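Local coordinates for Pli0006 protein (PDB 3OP9) that is probably a DNA-binding transcriptional regulator of the helix-turn-helix Cro/C1 (XRE) type, at residues H8-N13 with E52-L57; L23-I28 with Y41-E46. All coordinates share one frame; numbering follows the deposited sequence.

Contact 1: H8-N13 with E52-L57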
loop_
_atom_site.group_PDB
_atom_site.type_symbol
_atom_site.label_atom_id
_atom_site.label_comp_id
_atom_site.label_asym_id
_atom_site.label_seq_id
_atom_site.Cartn_x
_atom_site.Cartn_y
_atom_site.Cartn_z
ATOM N N HIS A 8 -14.883 1.646 13.032
ATOM C CA HIS A 8 -14.550 2.597 11.961
ATOM C C HIS A 8 -14.854 4.018 12.412
ATOM O O HIS A 8 -15.537 4.218 13.420
ATOM C CB HIS A 8 -15.331 2.289 10.685
ATOM C CG HIS A 8 -16.809 2.494 10.805
ATOM N ND1 HIS A 8 -17.406 3.720 10.605
ATOM C CD2 HIS A 8 -17.818 1.626 11.071
ATOM C CE1 HIS A 8 -18.715 3.603 10.751
ATOM N NE2 HIS A 8 -18.991 2.340 11.025
ATOM N N GLN A 9 -14.372 5.007 11.667
ATOM C CA GLN A 9 -14.597 6.401 12.043
ATOM C C GLN A 9 -15.046 7.202 10.823
ATOM O O GLN A 9 -14.560 8.285 10.540
ATOM C CB GLN A 9 -13.337 6.973 12.681
ATOM C CG GLN A 9 -12.146 7.047 11.791
ATOM C CD GLN A 9 -10.930 7.579 12.538
ATOM O OE1 GLN A 9 -10.545 7.031 13.574
ATOM N NE2 GLN A 9 -10.344 8.671 12.035
ATOM N N PHE A 10 -15.986 6.637 10.077
ATOM C CA PHE A 10 -16.489 7.318 8.888
ATOM C C PHE A 10 -17.087 8.686 9.268
ATOM O O PHE A 10 -16.829 9.687 8.615
ATOM C CB PHE A 10 -17.549 6.476 8.181
ATOM C CG PHE A 10 -18.252 7.219 7.070
ATOM C CD1 PHE A 10 -17.548 7.614 5.922
ATOM C CD2 PHE A 10 -19.592 7.565 7.192
ATOM C CE1 PHE A 10 -18.187 8.311 4.891
ATOM C CE2 PHE A 10 -20.238 8.257 6.174
ATOM C CZ PHE A 10 -19.538 8.628 5.019
ATOM N N ALA A 11 -17.869 8.754 10.335
ATOM C CA ALA A 11 -18.577 10.005 10.582
ATOM C C ALA A 11 -17.558 11.107 10.921
ATOM O O ALA A 11 -17.687 12.256 10.470
ATOM C CB ALA A 11 -19.593 9.848 11.696
ATOM N N GLU A 12 -16.558 10.748 11.736
ATOM C CA GLU A 12 -15.492 11.686 12.148
ATOM C C GLU A 12 -14.689 12.136 10.917
ATOM O O GLU A 12 -14.365 13.317 10.763
ATOM C CB GLU A 12 -14.586 11.009 13.200
ATOM C CG GLU A 12 -13.399 11.864 13.638
ATOM C CD GLU A 12 -12.529 11.194 14.718
ATOM O OE1 GLU A 12 -13.019 10.278 15.421
ATOM O OE2 GLU A 12 -11.349 11.588 14.861
ATOM N N ASN A 13 -14.380 11.186 10.038
ATOM C CA ASN A 13 -13.613 11.474 8.819
ATOM C C ASN A 13 -14.385 12.344 7.853
ATOM O O ASN A 13 -13.840 13.292 7.285
ATOM C CB ASN A 13 -13.198 10.178 8.106
ATOM C CG ASN A 13 -12.153 9.422 8.869
ATOM O OD1 ASN A 13 -11.573 9.949 9.814
ATOM N ND2 ASN A 13 -11.865 8.206 8.439
ATOM N N GLU A 52 -22.227 2.301 -2.728
ATOM C CA GLU A 52 -22.175 3.193 -3.897
ATOM C C GLU A 52 -21.847 4.602 -3.448
ATOM O O GLU A 52 -21.053 5.312 -4.073
ATOM C CB GLU A 52 -23.522 3.201 -4.636
ATOM C CG GLU A 52 -23.877 1.873 -5.292
ATOM C CD GLU A 52 -22.922 1.482 -6.418
ATOM O OE1 GLU A 52 -21.905 2.185 -6.628
ATOM O OE2 GLU A 52 -23.192 0.464 -7.096
ATOM N N LYS A 53 -22.428 5.006 -2.329
ATOM C CA LYS A 53 -22.137 6.342 -1.791
ATOM C C LYS A 53 -20.709 6.477 -1.226
ATOM O O LYS A 53 -20.075 7.520 -1.384
ATOM C CB LYS A 53 -23.224 6.724 -0.783
ATOM C CG LYS A 53 -24.534 6.985 -1.504
ATOM C CD LYS A 53 -25.669 7.286 -0.582
ATOM C CE LYS A 53 -26.933 7.485 -1.376
ATOM N NZ LYS A 53 -27.273 6.278 -2.165
ATOM N N LEU A 54 -20.175 5.429 -0.605
ATOM C CA LEU A 54 -18.784 5.452 -0.174
ATOM C C LEU A 54 -17.857 5.568 -1.356
ATOM O O LEU A 54 -16.834 6.237 -1.261
ATOM C CB LEU A 54 -18.415 4.178 0.589
ATOM C CG LEU A 54 -19.052 4.060 1.975
ATOM C CD1 LEU A 54 -18.927 2.651 2.524
ATOM C CD2 LEU A 54 -18.409 5.082 2.888
ATOM N N ILE A 55 -18.172 4.877 -2.455
ATOM C CA ILE A 55 -17.325 4.943 -3.654
ATOM C C ILE A 55 -17.352 6.330 -4.291
ATOM O O ILE A 55 -16.319 6.830 -4.739
ATOM C CB ILE A 55 -17.717 3.870 -4.695
ATOM C CG1 ILE A 55 -17.203 2.504 -4.227
ATOM C CG2 ILE A 55 -17.105 4.182 -6.077
ATOM C CD1 ILE A 55 -17.869 1.352 -4.925
ATOM N N ARG A 56 -18.525 6.963 -4.322
ATOM C CA ARG A 56 -18.591 8.313 -4.862
ATOM C C ARG A 56 -17.765 9.252 -3.991
ATOM O O ARG A 56 -17.081 10.123 -4.525
ATOM C CB ARG A 56 -20.029 8.855 -4.949
ATOM C CG ARG A 56 -20.912 8.206 -5.977
ATOM C CD ARG A 56 -22.247 8.950 -6.057
ATOM N NE ARG A 56 -23.120 8.446 -7.114
ATOM C CZ ARG A 56 -22.942 8.682 -8.411
ATOM N NH1 ARG A 56 -21.910 9.408 -8.821
ATOM N NH2 ARG A 56 -23.791 8.184 -9.302
ATOM N N LEU A 57 -17.825 9.099 -2.665
ATOM C CA LEU A 57 -17.032 9.989 -1.794
ATOM C C LEU A 57 -15.530 9.720 -1.940
ATOM O O LEU A 57 -14.698 10.647 -1.994
ATOM C CB LEU A 57 -17.438 9.804 -0.322
ATOM C CG LEU A 57 -18.845 10.305 0.029
ATOM C CD1 LEU A 57 -19.292 9.801 1.369
ATOM C CD2 LEU A 57 -18.833 11.836 -0.022
#

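Contact 2: L23-I28 with Y41-E46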
loop_
_atom_site.group_PDB
_atom_site.type_symbol
_atom_site.label_atom_id
_atom_site.label_comp_id
_atom_site.label_asym_id
_atom_site.label_seq_id
_atom_site.Cartn_x
_atom_site.Cartn_y
_atom_site.Cartn_z
ATOM N N LEU A 23 -16.665 22.613 2.686
ATOM C CA LEU A 23 -17.928 22.203 2.095
ATOM C C LEU A 23 -19.117 22.422 3.020
ATOM O O LEU A 23 -18.996 22.441 4.257
ATOM C CB LEU A 23 -17.870 20.730 1.708
ATOM C CG LEU A 23 -16.849 20.422 0.618
ATOM C CD1 LEU A 23 -16.559 18.912 0.563
ATOM C CD2 LEU A 23 -17.362 20.961 -0.741
ATOM N N LYS A 24 -20.279 22.586 2.398
ATOM C CA LYS A 24 -21.538 22.674 3.108
ATOM C C LYS A 24 -22.238 21.350 2.877
ATOM O O LYS A 24 -22.037 20.725 1.842
ATOM C CB LYS A 24 -22.388 23.809 2.542
ATOM C CG LYS A 24 -21.678 25.150 2.470
ATOM C CD LYS A 24 -21.967 26.005 3.691
ATOM C CE LYS A 24 -21.915 27.484 3.350
ATOM N NZ LYS A 24 -22.811 28.284 4.226
ATOM N N ASN A 25 -23.058 20.931 3.829
ATOM C CA ASN A 25 -23.778 19.665 3.705
ATOM C C ASN A 25 -24.557 19.542 2.393
ATOM O O ASN A 25 -24.613 18.459 1.819
ATOM C CB ASN A 25 -24.734 19.456 4.881
ATOM C CG ASN A 25 -24.015 19.140 6.163
ATOM O OD1 ASN A 25 -22.807 18.914 6.171
ATOM N ND2 ASN A 25 -24.752 19.095 7.251
ATOM N N HIS A 26 -25.172 20.623 1.929
ATOM C CA HIS A 26 -25.988 20.541 0.709
ATOM C C HIS A 26 -25.136 20.257 -0.544
ATOM O O HIS A 26 -25.635 19.662 -1.500
ATOM C CB HIS A 26 -26.860 21.799 0.499
ATOM C CG HIS A 26 -26.113 22.972 -0.059
ATOM N ND1 HIS A 26 -25.692 24.031 0.720
ATOM C CD2 HIS A 26 -25.709 23.253 -1.320
ATOM C CE1 HIS A 26 -25.050 24.904 -0.034
ATOM N NE2 HIS A 26 -25.041 24.453 -1.277
ATOM N N GLN A 27 -23.867 20.667 -0.527
ATOM C CA GLN A 27 -22.935 20.376 -1.617
ATOM C C GLN A 27 -22.598 18.884 -1.656
ATOM O O GLN A 27 -22.557 18.257 -2.727
ATOM C CB GLN A 27 -21.658 21.196 -1.453
ATOM C CG GLN A 27 -21.905 22.698 -1.626
ATOM C CD GLN A 27 -20.658 23.535 -1.443
ATOM O OE1 GLN A 27 -20.021 23.488 -0.402
ATOM N NE2 GLN A 27 -20.309 24.324 -2.466
ATOM N N ILE A 28 -22.369 18.302 -0.485
ATOM C CA ILE A 28 -22.137 16.871 -0.420
ATOM C C ILE A 28 -23.419 16.140 -0.805
ATOM O O ILE A 28 -23.362 15.112 -1.487
ATOM C CB ILE A 28 -21.651 16.447 0.976
ATOM C CG1 ILE A 28 -20.293 17.104 1.250
ATOM C CG2 ILE A 28 -21.576 14.922 1.100
ATOM C CD1 ILE A 28 -19.880 17.097 2.722
ATOM N N TYR A 41 -26.958 13.347 9.022
ATOM C CA TYR A 41 -26.929 12.100 9.779
ATOM C C TYR A 41 -25.663 11.274 9.520
ATOM O O TYR A 41 -25.224 10.571 10.406
ATOM C CB TYR A 41 -28.143 11.252 9.491
ATOM C CG TYR A 41 -29.453 11.932 9.872
ATOM C CD1 TYR A 41 -29.525 12.848 10.935
ATOM C CD2 TYR A 41 -30.601 11.662 9.170
ATOM C CE1 TYR A 41 -30.746 13.468 11.270
ATOM C CE2 TYR A 41 -31.832 12.267 9.496
ATOM C CZ TYR A 41 -31.889 13.163 10.539
ATOM O OH TYR A 41 -33.103 13.749 10.831
ATOM N N TYR A 42 -25.097 11.334 8.317
ATOM C CA TYR A 42 -23.784 10.708 8.088
ATOM C C TYR A 42 -22.753 11.256 9.043
ATOM O O TYR A 42 -21.940 10.500 9.591
ATOM C CB TYR A 42 -23.252 10.997 6.689
ATOM C CG TYR A 42 -23.950 10.298 5.558
ATOM C CD1 TYR A 42 -24.783 9.206 5.773
ATOM C CD2 TYR A 42 -23.777 10.746 4.263
ATOM C CE1 TYR A 42 -25.430 8.576 4.691
ATOM C CE2 TYR A 42 -24.405 10.141 3.200
ATOM C CZ TYR A 42 -25.227 9.060 3.409
ATOM O OH TYR A 42 -25.819 8.485 2.297
HETATM N N MSE A 43 -22.767 12.581 9.199
HETATM C CA MSE A 43 -21.740 13.301 9.964
HETATM C C MSE A 43 -21.849 13.023 11.451
HETATM O O MSE A 43 -20.852 13.042 12.157
HETATM C CB MSE A 43 -21.842 14.815 9.746
HETATM C CG MSE A 43 -21.757 15.271 8.300
HETATM SE SE MSE A 43 -19.944 15.576 7.603
HETATM C CE MSE A 43 -20.446 15.766 5.723
ATOM N N SER A 44 -23.062 12.776 11.926
ATOM C CA SER A 44 -23.301 12.584 13.341
ATOM C C SER A 44 -23.207 11.108 13.664
ATOM O O SER A 44 -23.266 10.715 14.830
ATOM C CB SER A 44 -24.673 13.124 13.727
ATOM O OG SER A 44 -25.674 12.377 13.085
ATOM N N GLY A 45 -23.079 10.297 12.619
ATOM C CA GLY A 45 -22.988 8.852 12.756
ATOM C C GLY A 45 -24.329 8.156 12.967
ATOM O O GLY A 45 -24.382 6.972 13.286
ATOM N N GLU A 46 -25.414 8.894 12.786
ATOM C CA GLU A 46 -26.744 8.340 13.014
ATOM C C GLU A 46 -27.158 7.381 11.906
ATOM O O GLU A 46 -28.021 6.527 12.102
ATOM C CB GLU A 46 -27.758 9.467 13.146
ATOM C CG GLU A 46 -27.633 10.218 14.462
ATOM C CD GLU A 46 -28.720 11.244 14.644
ATOM O OE1 GLU A 46 -29.759 10.903 15.246
ATOM O OE2 GLU A 46 -28.535 12.389 14.180
#

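Contact 1: H8-N13 with E52-L57
The aromatic ring of Phe10 carries this contact, meeting Leu54 and Leu57 one helical turn apart on helix 51-61. Contact across the segments is apolar and confined to the three buried side chains. With CG anti to the backbone N (chi1 171°), the Phe10 ring extends from the start of helix 10-21 toward the other helix. Leu57 comes to the rim: its CD1 lies near the ring plane, 3.8 Å from Phe10 CZ, and the two side chains run at about a right angle. Leu54 approaches aslant. Its CD2 lies 3.8 Å from Phe10 CE1 and makes an off-centre CH-pi contact, 4.3 Å from the centroid of the Phe10 ring and 30° off the ring normal. Both methyls gather at one side of the ring, along CD1, CE1 and CZ, with CE1 common to the two.

Hydrogen bonds act within the segments and between subunits. At the first residue of helix 10-21, Phe10 N lies 3.3 Å from His8 ND1, in the imidazole plane, and its N-H points almost straight at it (171°), tying His8 to the residue that enters the core. The far nitrogen, His8 NE2, is bonded to Glu52 OE2 of the second subunit. Glu52 of this chain receives the equivalent bond from His8 of that subunit, so both segments also belong to a reciprocal interface. ND1 acting as acceptor is consistent with NE2 giving the proton to that carboxylate.

Helices surround most of this cluster, and Pro49 of the loop before helix 51-61 touches Phe10 and Leu54. Leu68 of helix 65-69 touches both leucines, Leu31 and Leu32 of helix 25-32 lie against Leu57, and Tyr42 of helix 36-44 packs on Phe10, so the ring helps to close the helix-turn-helix core.

Contact 2: L23-I28 with Y41-E46
Met43, a selenomethionine, crosses from helix 36-44 to Asn25 and Ile28 at the start of helix 25-32. Its CB points toward the other helix, but the approach proper begins further out. CG is anti to the carbonyl carbon, and a bend at the next torsion (chi2 -87°) turns SE along the gap between the helices; SE stays 4.6 Å from Asn25 OD1. The chain then straightens, and CE does the touching. This methyl group is 4.0 Å from Asn25 OD1, the two side chains sliding past each other in opposite directions. It also meets Ile28 CD1 tip to tip. The 3.3 Å between Met43 CE and Ile28 CD1 is tighter than usual van der Waals contact, and since Met43 has two modelled conformers, so short a spacing is doubtful. Leu14, Ser15 and Lys18 of helix 10-21 flank the same side chain.

Helix 25-32 and helix 36-44 are probably the helix-turn-helix pair, with 36-44 as the recognition helix, as in Cro/C1-type regulators. The chemistry is mixed: a flexible apolar chain ends beside both a buried isoleucine methyl and an amide oxygen whose hydrogen bond comes from Lys18 NZ. Asn25 OD1 therefore has its polar need met elsewhere, and the link through Met43 is chiefly van der Waals in kind, with no hydrogen bond between it and Asn25 or Ile28.

How the contacts relate
The two contacts lie close together, their centres about 10 Å apart, and join four successive helices: 10-21, 25-32, 36-44 and 51-61. Along the chain, contact 1 supplies the outermost pair of segments, and both segments of contact 2 fall between them. They also touch directly. Ala11 CB packs 3.2 Å from Tyr42 O, bringing helix 10-21 against the end of helix 36-44, while the aliphatic chain of Lys53 of helix 51-61 packs against the hydroxyl end of Tyr42. Contact 1 sits nearer the centre of the chain and borders the second subunit; contact 2 lies between the two helices of the probable helix-turn-helix pair. The presumed recognition helix thus packs against the domain's first and fourth helices.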